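Local coordinates for protein complement C1r subcomponent (Homo sapiens, PDB 6F1D) that is a serine protease of the complement C1 complex that probably cleaves and activates C1s, here represented by its calcium-binding second CUB domain, at residues A[1-6]-A[26-31]; A[13-18]-A[110-115]; A[31-36]-A[92-97]; A[47-52]-A[104-109]; A[64-69]-A[96-101]. One frame throughout, in Å; residues are numbered along the deposited sequence.

Contact 1: residues A[1-6]-A[26-31]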
# COMPACT_ATOMS: atom_id res chain seq x y z
N ALA A 1 13.54 11.11 -0.29
CA ALA A 1 13.39 11.31 1.14
C ALA A 1 13.92 10.10 1.93
O ALA A 1 15.13 9.96 2.12
CB ALA A 1 11.93 11.62 1.50
N GLU A 2 13.03 9.21 2.36
CA GLU A 2 13.36 8.25 3.40
C GLU A 2 13.35 6.81 2.87
O GLU A 2 13.71 6.55 1.71
CB GLU A 2 12.35 8.40 4.53
CG GLU A 2 12.31 9.76 5.19
CD GLU A 2 10.92 10.39 5.14
OE1 GLU A 2 10.31 10.58 6.22
OE2 GLU A 2 10.46 10.76 4.03
N CYS A 3 13.09 5.88 3.79
CA CYS A 3 12.09 4.82 3.73
C CYS A 3 12.59 3.60 4.48
O CYS A 3 12.98 2.58 3.89
CB CYS A 3 11.63 4.45 2.31
SG CYS A 3 9.83 4.02 2.46
N SER A 4 12.61 3.73 5.79
CA SER A 4 12.71 2.59 6.67
C SER A 4 11.39 1.84 6.67
O SER A 4 10.32 2.41 6.42
CB SER A 4 13.05 3.05 8.08
OG SER A 4 12.37 4.27 8.35
N SER A 5 11.47 0.53 6.92
CA SER A 5 10.28 -0.28 7.07
C SER A 5 9.44 0.25 8.23
O SER A 5 9.95 0.83 9.18
CB SER A 5 10.67 -1.74 7.30
OG SER A 5 11.29 -1.89 8.55
N GLU A 6 8.13 0.07 8.12
CA GLU A 6 7.23 0.49 9.17
C GLU A 6 6.36 -0.70 9.57
O GLU A 6 6.01 -1.53 8.74
CB GLU A 6 6.40 1.70 8.69
CG GLU A 6 5.53 2.41 9.77
CD GLU A 6 6.06 2.37 11.22
OE1 GLU A 6 5.26 2.13 12.16
OE2 GLU A 6 7.26 2.63 11.45
N PRO A 26 11.43 9.71 -5.24
CA PRO A 26 11.85 8.66 -6.15
C PRO A 26 12.78 7.65 -5.49
O PRO A 26 13.24 7.83 -4.36
CB PRO A 26 12.60 9.45 -7.24
CG PRO A 26 13.25 10.54 -6.48
CD PRO A 26 12.28 10.92 -5.39
N ASP A 27 13.00 6.54 -6.21
CA ASP A 27 13.98 5.51 -5.88
C ASP A 27 13.70 4.85 -4.53
O ASP A 27 14.62 4.39 -3.85
CB ASP A 27 15.40 6.07 -5.95
CG ASP A 27 15.75 6.52 -7.36
OD1 ASP A 27 15.47 5.75 -8.31
OD2 ASP A 27 16.25 7.66 -7.52
N LEU A 28 12.43 4.74 -4.17
CA LEU A 28 12.05 4.13 -2.92
C LEU A 28 11.90 2.63 -3.08
O LEU A 28 11.44 2.15 -4.11
CB LEU A 28 10.71 4.67 -2.44
CG LEU A 28 10.58 6.11 -1.99
CD1 LEU A 28 9.11 6.34 -1.59
CD2 LEU A 28 11.59 6.45 -0.88
N ARG A 29 12.24 1.91 -2.02
CA ARG A 29 11.79 0.54 -1.80
C ARG A 29 11.28 0.50 -0.36
O ARG A 29 12.05 0.26 0.57
CB ARG A 29 12.92 -0.49 -2.05
CG ARG A 29 13.96 -0.02 -3.07
CD ARG A 29 14.73 -1.18 -3.72
NE ARG A 29 16.10 -0.80 -4.08
CZ ARG A 29 16.44 0.08 -5.03
NH1 ARG A 29 15.50 0.70 -5.74
NH2 ARG A 29 17.72 0.35 -5.26
N CYS A 30 9.99 0.76 -0.19
CA CYS A 30 9.35 0.88 1.11
C CYS A 30 8.64 -0.41 1.47
O CYS A 30 7.97 -1.01 0.62
CB CYS A 30 8.33 2.03 1.10
SG CYS A 30 9.03 3.57 0.63
N ASN A 31 8.77 -0.84 2.72
CA ASN A 31 8.05 -2.01 3.22
C ASN A 31 7.22 -1.59 4.43
O ASN A 31 7.77 -1.14 5.44
CB ASN A 31 9.04 -3.13 3.62
CG ASN A 31 8.34 -4.33 4.24
OD1 ASN A 31 7.22 -4.72 3.84
ND2 ASN A 31 8.99 -4.94 5.23
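C3 and C30 are joined by a disulfide, SG to SG 2.0 Å, that ties the N-terminal residues to the start of strand 29-35. The close-packed part lies here: CB of C3 rests 3.8 Å from CD2 of L28, and the same methyl approaches the carbonyl O of E2. The side chain of C30 has SG beside its backbone N (chi1 -56°), where it meets SG of C3, and L28 and C30 are both buried, with L18 packed against C3 and F97 against C30. The loose side begins where A1 and E2 lead off, exposed and poorly ordered. At the other end S5 and N31 meet more lightly. CA of S5 makes a C-H...O contact of 3.1 Å with O of N31, and the amide ND2 of N31 stands 4.2 Å from CB of S5. That same carbonyl of N31 takes the one hydrogen bond between the segments, from N of E6 at 3.0 Å and 157°. E6 in turn bonds to the backbone of S33, the start of the parallel pairing of strands 6-8 and 29-35. A disulfide from the N-terminal segment, just ahead of the first strand, to the neighbouring strand 29-35 is as in other CUB-domain beta-sandwiches.

Contact 2: residues A[13-18]-A[110-115]. With NA (sodium ion), chain C.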
# COMPACT_ATOMS: atom_id res chain seq x y z
N GLY A 13 -5.72 1.51 11.62
CA GLY A 13 -4.83 2.64 11.45
C GLY A 13 -4.74 3.08 10.01
O GLY A 13 -5.30 2.46 9.11
N TYR A 14 -4.00 4.15 9.80
CA TYR A 14 -3.79 4.69 8.47
C TYR A 14 -2.34 4.43 8.05
O TYR A 14 -1.41 4.51 8.87
CB TYR A 14 -4.06 6.19 8.40
CG TYR A 14 -5.50 6.63 8.54
CD1 TYR A 14 -5.96 7.15 9.75
CD2 TYR A 14 -6.39 6.57 7.46
CE1 TYR A 14 -7.26 7.58 9.89
CE2 TYR A 14 -7.70 7.00 7.60
CZ TYR A 14 -8.12 7.49 8.81
OH TYR A 14 -9.40 7.92 8.95
N ILE A 15 -2.16 4.15 6.77
CA ILE A 15 -0.83 3.96 6.20
C ILE A 15 -0.81 4.75 4.91
O ILE A 15 -1.77 4.66 4.14
CB ILE A 15 -0.57 2.47 5.92
CG1 ILE A 15 -0.93 1.62 7.15
CG2 ILE A 15 0.87 2.28 5.41
CD1 ILE A 15 -0.61 0.14 7.00
N SER A 16 0.25 5.51 4.66
CA SER A 16 0.29 6.23 3.39
C SER A 16 1.71 6.30 2.86
O SER A 16 2.69 6.08 3.59
CB SER A 16 -0.32 7.63 3.55
OG SER A 16 0.41 8.40 4.49
N SER A 17 1.83 6.62 1.58
CA SER A 17 3.12 6.91 1.00
C SER A 17 3.72 8.19 1.58
O SER A 17 3.03 9.08 2.08
CB SER A 17 3.01 7.02 -0.52
OG SER A 17 1.98 7.92 -0.89
N LEU A 18 5.05 8.31 1.48
CA LEU A 18 5.75 9.46 2.03
C LEU A 18 5.26 10.77 1.41
O LEU A 18 5.13 10.88 0.19
CB LEU A 18 7.23 9.29 1.79
CG LEU A 18 7.92 8.31 2.74
CD1 LEU A 18 9.34 8.05 2.24
CD2 LEU A 18 7.94 8.86 4.18
N LEU A 110 -4.31 4.44 2.87
CA LEU A 110 -5.33 3.44 3.18
C LEU A 110 -5.60 3.49 4.67
O LEU A 110 -4.78 3.97 5.46
CB LEU A 110 -4.88 2.02 2.78
CG LEU A 110 -3.70 1.42 3.51
CD1 LEU A 110 -4.15 0.77 4.82
CD2 LEU A 110 -3.05 0.31 2.60
N ARG A 111 -6.78 3.01 5.04
CA ARG A 111 -7.12 2.69 6.42
C ARG A 111 -7.32 1.18 6.51
O ARG A 111 -8.06 0.59 5.71
CB ARG A 111 -8.39 3.39 6.88
CG ARG A 111 -8.85 2.98 8.30
CD ARG A 111 -9.68 4.06 8.99
NE ARG A 111 -9.81 3.78 10.43
CZ ARG A 111 -10.89 3.25 10.98
NH1 ARG A 111 -11.97 2.96 10.24
NH2 ARG A 111 -10.90 3.02 12.28
N TYR A 112 -6.67 0.56 7.49
CA TYR A 112 -6.93 -0.85 7.77
C TYR A 112 -7.75 -0.95 9.04
O TYR A 112 -7.61 -0.13 9.97
CB TYR A 112 -5.63 -1.64 7.86
CG TYR A 112 -4.84 -1.46 9.13
CD1 TYR A 112 -5.10 -2.26 10.24
CD2 TYR A 112 -3.80 -0.53 9.21
CE1 TYR A 112 -4.37 -2.09 11.43
CE2 TYR A 112 -3.07 -0.37 10.37
CZ TYR A 112 -3.37 -1.14 11.48
OH TYR A 112 -2.64 -1.00 12.64
N THR A 113 -8.64 -1.94 9.08
CA THR A 113 -9.41 -2.25 10.26
C THR A 113 -9.33 -3.75 10.46
O THR A 113 -8.94 -4.47 9.54
CB THR A 113 -10.87 -1.82 10.11
OG1 THR A 113 -11.36 -2.27 8.82
CG2 THR A 113 -11.01 -0.26 10.23
N THR A 114 -9.77 -4.22 11.61
CA THR A 114 -9.72 -5.65 11.89
C THR A 114 -11.12 -6.16 12.18
O THR A 114 -11.96 -5.47 12.78
CB THR A 114 -8.78 -5.98 13.07
OG1 THR A 114 -9.07 -5.11 14.17
CG2 THR A 114 -7.32 -5.74 12.67
N GLU A 115 -11.37 -7.36 11.71
CA GLU A 115 -12.60 -8.09 11.90
C GLU A 115 -12.31 -9.24 12.84
O GLU A 115 -11.28 -9.94 12.71
CB GLU A 115 -13.15 -8.60 10.57
CG GLU A 115 -14.29 -9.61 10.69
CD GLU A 115 -14.59 -10.34 9.38
OE1 GLU A 115 -14.17 -9.86 8.30
OE2 GLU A 115 -15.25 -11.40 9.44
NA NA C . 3.00 10.48 -1.36
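G13 lies with its backbone N over the centre of the Y112 ring, 3.4 Å above its plane. Chi1 of Y112 (76°) sets CG between the backbone N and the carbonyl carbon. G13 and Y112 are a hydrogen-bonded pair, N of Y112 to O of G13 measuring 2.8 Å; I15 and L110 repeat the pattern, with Y14 and R111 as the non-hydrogen-bonded pair between. On the Y14 side, CD of R111 makes an off-centre CH-pi contact, 4.2 Å from the ring centroid of Y14. On the other face I15 and L110 run side by side, CG1 to CD1 4.1 Å, and CD1 of I15 reaches CD2 of Y112 at 3.9 Å. Further out, the hydroxyl of Y112 bonds to the backbone O of E10, while I34, L42 and L44 pack round its ring. An alanine at Y112 would probably leave I15 without its aromatic neighbour, the carbonyl of E10 without its hydroxyl mate and a gap beneath G13. Past the strand, OG of S17 and O of L18 bind a sodium ion, at 2.8 Å from the S17 oxygen. Edge strand 13-16 paired antiparallel with strand 109-116 belongs to the four-stranded sheet of the CUB beta-sandwich.

Contact 3: residues A[31-36]-A[92-97]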
# COMPACT_ATOMS: atom_id res chain seq x y z
N ASN A 31 8.77 -0.84 2.72
CA ASN A 31 8.05 -2.01 3.22
C ASN A 31 7.22 -1.59 4.43
O ASN A 31 7.77 -1.14 5.44
CB ASN A 31 9.04 -3.13 3.62
CG ASN A 31 8.34 -4.33 4.24
OD1 ASN A 31 7.22 -4.72 3.84
ND2 ASN A 31 8.99 -4.94 5.23
N TYR A 32 5.91 -1.80 4.34
CA TYR A 32 4.98 -1.54 5.42
C TYR A 32 4.39 -2.87 5.86
O TYR A 32 3.85 -3.60 5.03
CB TYR A 32 3.84 -0.64 4.96
CG TYR A 32 4.28 0.65 4.29
CD1 TYR A 32 4.29 1.84 5.00
CD2 TYR A 32 4.64 0.67 2.93
CE1 TYR A 32 4.69 3.04 4.40
CE2 TYR A 32 5.03 1.87 2.32
CZ TYR A 32 5.04 3.03 3.06
OH TYR A 32 5.43 4.22 2.47
N SER A 33 4.49 -3.20 7.13
CA SER A 33 3.94 -4.46 7.62
C SER A 33 2.81 -4.19 8.60
O SER A 33 2.94 -3.32 9.47
CB SER A 33 5.03 -5.32 8.31
OG SER A 33 6.11 -5.58 7.42
N ILE A 34 1.75 -4.98 8.51
CA ILE A 34 0.67 -4.99 9.50
C ILE A 34 0.65 -6.36 10.15
O ILE A 34 0.61 -7.38 9.45
CB ILE A 34 -0.69 -4.71 8.86
CG1 ILE A 34 -0.59 -3.50 7.94
CG2 ILE A 34 -1.77 -4.54 9.97
CD1 ILE A 34 -1.93 -3.24 7.19
N ARG A 35 0.69 -6.39 11.47
CA ARG A 35 0.67 -7.67 12.18
C ARG A 35 -0.30 -7.53 13.33
O ARG A 35 -0.07 -6.71 14.23
CB ARG A 35 2.07 -8.04 12.69
CG ARG A 35 3.12 -8.29 11.56
CD ARG A 35 2.83 -9.62 10.90
NE ARG A 35 3.81 -10.01 9.89
CZ ARG A 35 3.96 -9.44 8.70
NH1 ARG A 35 3.17 -8.41 8.35
NH2 ARG A 35 4.90 -9.91 7.86
N VAL A 36 -1.38 -8.31 13.33
CA VAL A 36 -2.35 -8.24 14.42
C VAL A 36 -2.54 -9.65 14.97
O VAL A 36 -1.94 -10.62 14.50
CB VAL A 36 -3.68 -7.61 13.97
CG1 VAL A 36 -3.44 -6.17 13.47
CG2 VAL A 36 -4.32 -8.41 12.86
N ALA A 92 -1.68 -10.88 8.81
CA ALA A 92 -0.32 -10.44 8.46
C ALA A 92 -0.36 -9.94 7.03
O ALA A 92 -0.56 -10.73 6.10
CB ALA A 92 0.69 -11.58 8.58
N VAL A 93 -0.18 -8.64 6.85
CA VAL A 93 -0.17 -8.03 5.52
C VAL A 93 1.15 -7.30 5.33
O VAL A 93 1.71 -6.76 6.29
CB VAL A 93 -1.38 -7.08 5.37
CG1 VAL A 93 -1.26 -6.16 4.17
CG2 VAL A 93 -2.66 -7.97 5.28
N ASP A 94 1.70 -7.34 4.11
CA ASP A 94 2.83 -6.47 3.80
C ASP A 94 2.50 -5.68 2.54
O ASP A 94 1.92 -6.23 1.61
CB ASP A 94 4.11 -7.27 3.60
CG ASP A 94 4.55 -8.00 4.89
OD1 ASP A 94 5.52 -7.53 5.56
OD2 ASP A 94 3.94 -9.06 5.21
N LEU A 95 2.83 -4.40 2.54
CA LEU A 95 2.80 -3.57 1.34
C LEU A 95 4.22 -3.19 0.97
O LEU A 95 4.99 -2.77 1.83
CB LEU A 95 1.98 -2.30 1.55
CG LEU A 95 0.52 -2.61 1.88
CD1 LEU A 95 0.42 -2.60 3.38
CD2 LEU A 95 -0.37 -1.55 1.25
N LEU A 96 4.55 -3.36 -0.30
CA LEU A 96 5.85 -3.01 -0.84
C LEU A 96 5.56 -1.91 -1.84
O LEU A 96 4.74 -2.09 -2.73
CB LEU A 96 6.50 -4.20 -1.54
CG LEU A 96 6.85 -5.43 -0.73
CD1 LEU A 96 7.76 -6.31 -1.59
CD2 LEU A 96 7.52 -5.00 0.58
N PHE A 97 6.18 -0.75 -1.67
CA PHE A 97 6.02 0.35 -2.62
C PHE A 97 7.38 0.64 -3.25
O PHE A 97 8.32 1.03 -2.54
CB PHE A 97 5.48 1.57 -1.87
CG PHE A 97 5.13 2.75 -2.73
CD1 PHE A 97 5.44 4.02 -2.29
CD2 PHE A 97 4.45 2.60 -3.93
CE1 PHE A 97 5.11 5.16 -3.06
CE2 PHE A 97 4.11 3.73 -4.70
CZ PHE A 97 4.43 4.99 -4.25
O HOH W 1 7.98 -7.74 6.06
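R35 reaches across to A92, V93 and D94 on the neighbouring strand. From CB its chain turns at chi2 (-74°), which sets CD 3.7 Å from CB of A92; that methyl also lies over one face of the guanidinium, offset toward the rim. At the tip, NH1 bonds to O of I34, coming in above the carbonyl plane, and weakly to O of V93. NH2 makes the salt bridge, 2.9 Å to OD2 of D94 on its syn lone pair, with guanidinium and carboxylate planes 83° apart. The other oxygen, OD1 of D94, takes the hydroxyl of S33 at 2.8 Å from OG, met from above the carboxylate plane. NH2 of R35 and OG of S33 thus grip one carboxylate. On the buried face, CD2 of Y32 lies 4.2 Å from CB of L95, and W108 meets the Y32 ring edge-to-face. Y32 pairs with L95, and I34 with V93, through backbone bonds. With the polar groups of N31, S33, R35 and D94 on one face and apolar ones on the other, these neighbouring antiparallel strands are those of a CUB-domain sandwich sheet.

Contact 4: residues A[47-52]-A[104-109]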
# COMPACT_ATOMS: atom_id res chain seq x y z
N LEU A 47 -8.16 5.41 0.33
CA LEU A 47 -8.81 6.69 0.25
C LEU A 47 -8.53 7.35 -1.09
O LEU A 47 -7.70 6.89 -1.87
CB LEU A 47 -8.34 7.57 1.40
CG LEU A 47 -8.88 7.11 2.78
CD1 LEU A 47 -10.29 6.56 2.69
CD2 LEU A 47 -8.02 6.09 3.43
N GLU A 48 -9.26 8.42 -1.37
CA GLU A 48 -8.91 9.24 -2.53
C GLU A 48 -8.26 10.54 -2.06
O GLU A 48 -8.60 11.05 -1.00
CB GLU A 48 -10.16 9.58 -3.35
CG GLU A 48 -10.90 8.33 -3.83
CD GLU A 48 -12.04 8.61 -4.80
OE1 GLU A 48 -12.40 7.69 -5.56
OE2 GLU A 48 -12.59 9.74 -4.79
N PRO A 49 -7.32 11.10 -2.82
CA PRO A 49 -6.75 10.66 -4.09
C PRO A 49 -5.84 9.46 -3.99
O PRO A 49 -5.19 9.19 -2.97
CB PRO A 49 -5.95 11.88 -4.55
CG PRO A 49 -5.50 12.48 -3.26
CD PRO A 49 -6.75 12.40 -2.42
N PHE A 50 -5.82 8.72 -5.09
CA PHE A 50 -4.91 7.61 -5.31
C PHE A 50 -4.24 7.93 -6.63
O PHE A 50 -4.93 8.19 -7.62
CB PHE A 50 -5.67 6.28 -5.39
CG PHE A 50 -4.79 5.07 -5.62
CD1 PHE A 50 -4.47 4.64 -6.90
CD2 PHE A 50 -4.32 4.35 -4.56
CE1 PHE A 50 -3.67 3.50 -7.09
CE2 PHE A 50 -3.56 3.24 -4.72
CZ PHE A 50 -3.22 2.81 -5.99
N ASP A 51 -2.91 7.98 -6.64
CA ASP A 51 -2.22 8.41 -7.86
C ASP A 51 -0.80 7.84 -7.82
O ASP A 51 0.07 8.37 -7.13
CB ASP A 51 -2.23 9.94 -7.98
CG ASP A 51 -1.39 10.45 -9.14
OD1 ASP A 51 -1.23 9.69 -10.13
OD2 ASP A 51 -0.92 11.62 -9.06
N ILE A 52 -0.61 6.72 -8.52
CA ILE A 52 0.71 6.12 -8.68
C ILE A 52 1.00 6.17 -10.17
O ILE A 52 0.14 5.79 -10.98
CB ILE A 52 0.76 4.69 -8.15
CG1 ILE A 52 0.44 4.66 -6.64
CG2 ILE A 52 2.13 3.99 -8.46
CD1 ILE A 52 0.47 3.28 -6.03
N ASP A 104 5.99 13.17 -10.60
CA ASP A 104 5.30 13.85 -9.51
C ASP A 104 3.90 13.23 -9.46
O ASP A 104 3.05 13.56 -10.30
CB ASP A 104 5.22 15.35 -9.76
CG ASP A 104 6.54 16.08 -9.42
OD1 ASP A 104 7.00 15.96 -8.25
OD2 ASP A 104 7.10 16.77 -10.30
N SER A 105 3.68 12.30 -8.55
CA SER A 105 2.38 11.66 -8.38
C SER A 105 2.02 11.75 -6.91
O SER A 105 2.91 11.69 -6.04
CB SER A 105 2.38 10.17 -8.83
OG SER A 105 3.22 9.99 -9.97
N ARG A 106 0.73 11.82 -6.63
CA ARG A 106 0.32 12.17 -5.27
C ARG A 106 0.44 11.01 -4.30
O ARG A 106 0.56 11.25 -3.10
CB ARG A 106 -1.10 12.72 -5.28
CG ARG A 106 -1.22 14.02 -6.10
CD ARG A 106 -2.62 14.49 -6.18
NE ARG A 106 -2.93 15.35 -5.06
CZ ARG A 106 -4.14 15.83 -4.81
NH1 ARG A 106 -5.15 15.54 -5.62
NH2 ARG A 106 -4.33 16.62 -3.75
N GLY A 107 0.42 9.75 -4.77
CA GLY A 107 0.64 8.61 -3.87
C GLY A 107 -0.63 7.95 -3.37
O GLY A 107 -1.69 8.05 -3.99
N TRP A 108 -0.58 7.30 -2.21
CA TRP A 108 -1.75 6.52 -1.81
C TRP A 108 -1.86 6.61 -0.30
O TRP A 108 -0.88 6.89 0.40
CB TRP A 108 -1.62 5.05 -2.24
CG TRP A 108 -0.29 4.49 -1.84
CD1 TRP A 108 0.86 4.54 -2.56
CD2 TRP A 108 0.06 3.88 -0.58
NE1 TRP A 108 1.88 3.94 -1.87
CE2 TRP A 108 1.43 3.55 -0.65
CE3 TRP A 108 -0.66 3.54 0.58
CZ2 TRP A 108 2.11 2.92 0.39
CZ3 TRP A 108 0.03 2.92 1.61
CH2 TRP A 108 1.39 2.60 1.50
N LYS A 109 -3.06 6.33 0.19
CA LYS A 109 -3.30 6.27 1.62
C LYS A 109 -4.43 5.26 1.82
O LYS A 109 -5.40 5.26 1.05
CB LYS A 109 -3.73 7.64 2.16
CG LYS A 109 -4.14 7.67 3.62
CD LYS A 109 -4.16 9.12 4.11
CE LYS A 109 -4.72 9.24 5.51
NZ LYS A 109 -4.80 10.68 5.93
O HOH W 2 -5.04 6.53 -1.91
O HOH W 3 0.47 10.34 -11.77
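D51 and G107 pair through both backbone bonds of a single antiparallel bridge, N of D51 to O of G107 at 2.9 Å and N of G107 to O of D51 at 2.8 Å. The carboxylate of D51 adds a third grip: its OD2 accepts N of R106 at 2.9 Å, the donor standing above the carboxylate plane. With CG anti to the backbone N (chi1 173°), D51 turns this group toward the S105-R106 backbone. Farther along, N of L47 bonds to O of K109 at 2.9 Å, and between the two bonded regions a water accepts from N of K109 and lies within bonding distance of O of L47 and O of P49. The hydroxyl of Y20 also bonds to O of P49. The two loops lie at the end of the CUB sandwich that carries the bound ions. The guanidinium of R106 has CG of P49 over its centre, while its NE bonds to O of P21. Beneath, CB of W108 sits 3.6 Å from CD2 of F50, and CD1 of I52 meets CD1 of W108 at 3.7 Å. N of W108 is satisfied by OG of S17.

Contact 5: residues A[64-69]-A[96-101]. With CA (calcium ion), chain B.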
# COMPACT_ATOMS: atom_id res chain seq x y z
N GLN A 64 5.30 0.86 -8.36
CA GLN A 64 4.36 -0.23 -8.09
C GLN A 64 4.02 -0.24 -6.62
O GLN A 64 4.92 -0.12 -5.78
CB GLN A 64 4.94 -1.62 -8.43
CG GLN A 64 5.43 -1.78 -9.86
CD GLN A 64 6.85 -1.21 -10.10
OE1 GLN A 64 7.69 -1.22 -9.21
NE2 GLN A 64 7.11 -0.78 -11.34
N LEU A 65 2.75 -0.50 -6.30
CA LEU A 65 2.34 -0.86 -4.94
C LEU A 65 1.91 -2.34 -4.95
O LEU A 65 0.98 -2.72 -5.66
CB LEU A 65 1.19 0.02 -4.46
CG LEU A 65 0.70 -0.35 -3.04
CD1 LEU A 65 1.91 -0.15 -2.09
CD2 LEU A 65 -0.45 0.60 -2.62
N GLN A 66 2.62 -3.19 -4.21
CA GLN A 66 2.34 -4.62 -4.19
C GLN A 66 1.83 -4.97 -2.81
O GLN A 66 2.34 -4.45 -1.82
CB GLN A 66 3.60 -5.43 -4.50
CG GLN A 66 4.38 -4.93 -5.66
CD GLN A 66 5.51 -5.85 -5.98
OE1 GLN A 66 5.99 -6.59 -5.10
NE2 GLN A 66 5.95 -5.82 -7.23
N ILE A 67 0.81 -5.82 -2.74
CA ILE A 67 0.18 -6.17 -1.47
C ILE A 67 0.25 -7.68 -1.28
O ILE A 67 -0.09 -8.44 -2.20
CB ILE A 67 -1.26 -5.67 -1.42
CG1 ILE A 67 -1.26 -4.15 -1.68
CG2 ILE A 67 -1.90 -6.10 -0.08
CD1 ILE A 67 -2.57 -3.40 -1.38
N TYR A 68 0.68 -8.11 -0.09
CA TYR A 68 0.87 -9.52 0.25
C TYR A 68 0.04 -9.81 1.49
O TYR A 68 -0.00 -9.01 2.42
CB TYR A 68 2.32 -9.85 0.56
CG TYR A 68 3.19 -9.70 -0.66
CD1 TYR A 68 3.67 -8.44 -1.02
CD2 TYR A 68 3.48 -10.77 -1.45
CE1 TYR A 68 4.48 -8.29 -2.19
CE2 TYR A 68 4.30 -10.64 -2.62
CZ TYR A 68 4.77 -9.38 -2.96
OH TYR A 68 5.55 -9.19 -4.07
N ALA A 69 -0.63 -10.95 1.48
CA ALA A 69 -1.40 -11.39 2.64
C ALA A 69 -0.80 -12.71 3.06
O ALA A 69 -0.87 -13.69 2.31
CB ALA A 69 -2.88 -11.53 2.32
N LEU A 96 4.55 -3.36 -0.30
CA LEU A 96 5.85 -3.01 -0.84
C LEU A 96 5.56 -1.91 -1.84
O LEU A 96 4.74 -2.09 -2.73
CB LEU A 96 6.50 -4.20 -1.54
CG LEU A 96 6.85 -5.43 -0.73
CD1 LEU A 96 7.76 -6.31 -1.59
CD2 LEU A 96 7.52 -5.00 0.58
N PHE A 97 6.18 -0.75 -1.67
CA PHE A 97 6.02 0.35 -2.62
C PHE A 97 7.38 0.64 -3.25
O PHE A 97 8.32 1.03 -2.54
CB PHE A 97 5.48 1.57 -1.87
CG PHE A 97 5.13 2.75 -2.73
CD1 PHE A 97 5.44 4.02 -2.29
CD2 PHE A 97 4.45 2.60 -3.93
CE1 PHE A 97 5.11 5.16 -3.06
CE2 PHE A 97 4.11 3.73 -4.70
CZ PHE A 97 4.43 4.99 -4.25
N PHE A 98 7.49 0.47 -4.57
CA PHE A 98 8.71 0.73 -5.31
C PHE A 98 8.50 1.93 -6.22
O PHE A 98 7.48 1.99 -6.91
CB PHE A 98 9.08 -0.45 -6.21
CG PHE A 98 9.30 -1.75 -5.49
CD1 PHE A 98 10.55 -2.05 -4.97
CD2 PHE A 98 8.28 -2.69 -5.38
CE1 PHE A 98 10.78 -3.26 -4.32
CE2 PHE A 98 8.50 -3.92 -4.73
CZ PHE A 98 9.76 -4.20 -4.21
N THR A 99 9.44 2.85 -6.26
CA THR A 99 9.29 3.98 -7.16
C THR A 99 10.57 4.18 -7.92
O THR A 99 11.68 3.88 -7.43
CB THR A 99 8.91 5.28 -6.44
OG1 THR A 99 10.00 5.68 -5.59
CG2 THR A 99 7.70 5.06 -5.53
N ASP A 100 10.45 4.70 -9.12
CA ASP A 100 11.62 4.84 -9.98
C ASP A 100 12.19 6.25 -9.82
O ASP A 100 11.87 6.95 -8.87
CB ASP A 100 11.26 4.53 -11.43
CG ASP A 100 10.32 5.60 -12.06
OD1 ASP A 100 9.87 6.55 -11.36
OD2 ASP A 100 10.02 5.46 -13.28
N GLU A 101 12.98 6.71 -10.80
CA GLU A 101 13.81 7.89 -10.61
C GLU A 101 13.08 9.22 -10.81
O GLU A 101 13.67 10.26 -10.50
CB GLU A 101 15.03 7.83 -11.55
CG GLU A 101 14.67 7.87 -13.05
CD GLU A 101 15.88 7.66 -13.98
OE1 GLU A 101 16.64 6.67 -13.79
OE2 GLU A 101 16.07 8.49 -14.90
CA CA B . 7.88 7.52 -10.58
O HOH W 4 9.12 7.88 -8.65
O HOH W 5 6.46 9.40 -9.64
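Q66 and F98 cross obliquely, the amide plane of Q66 turned 71° from the ring plane, and OE1 of Q66 lies at the ring edge, 3.7 Å from CE2 of F98. The same oxygen accepts the hydroxyl of Y68, 2.8 Å from OH of Y68 to OE1 of Q66, while NE2 bonds to E76 on the next strand. CE1 of Y68 lies 3.9 Å from CD1 of L96. A leucine at Q66 would probably leave the Y68 hydroxyl and the E76 carboxylate without their amide mate and the Y68 ring less fixed in its rotation. In Q64 a bend at chi2 (81°) turns CD back; its OE1 lies 3.4 Å from CB of F98, amide and ring planes 46° apart, and its NE2 bonds to O of C60. Strands 64-69 and 92-98 are antiparallel neighbours in the five-stranded sheet of the CUB sandwich, with Q64-F98 and Q66-L96 as hydrogen-bonded pairs. On the other face L65 and F97 cross at about a right angle, CD1 of L65 4.0 Å from CB of F97, and CG2 of T99 covers part of one face of the F97 ring. Beyond the strand, OD1 of D100 binds the calcium ion at 2.4 Å, joined by E53, D63, S102 and two waters.

Overall arrangement
Contacts 3 and 5 share strand 92-98, pairing it with strand 29-35 on one side and strand 64-69 on the other, whereas contact 2 belongs to the opposing sheet. The two sheets meet where I15 and L110 of contact 2 face Y32, I34 and L95 of contact 3. W108 of contact 4 joins this core, touching Y32, F97 and L65. Contact 1 extends the larger sheet at its exposed edge and is the one held by a covalent bond. Salt-bridge chemistry marks the outer face in contact 3, amide and hydroxyl groups that of contact 5, and water-bridged loops contact 4. The sodium and calcium ions lie near the same end, bound from contacts 2 and 5.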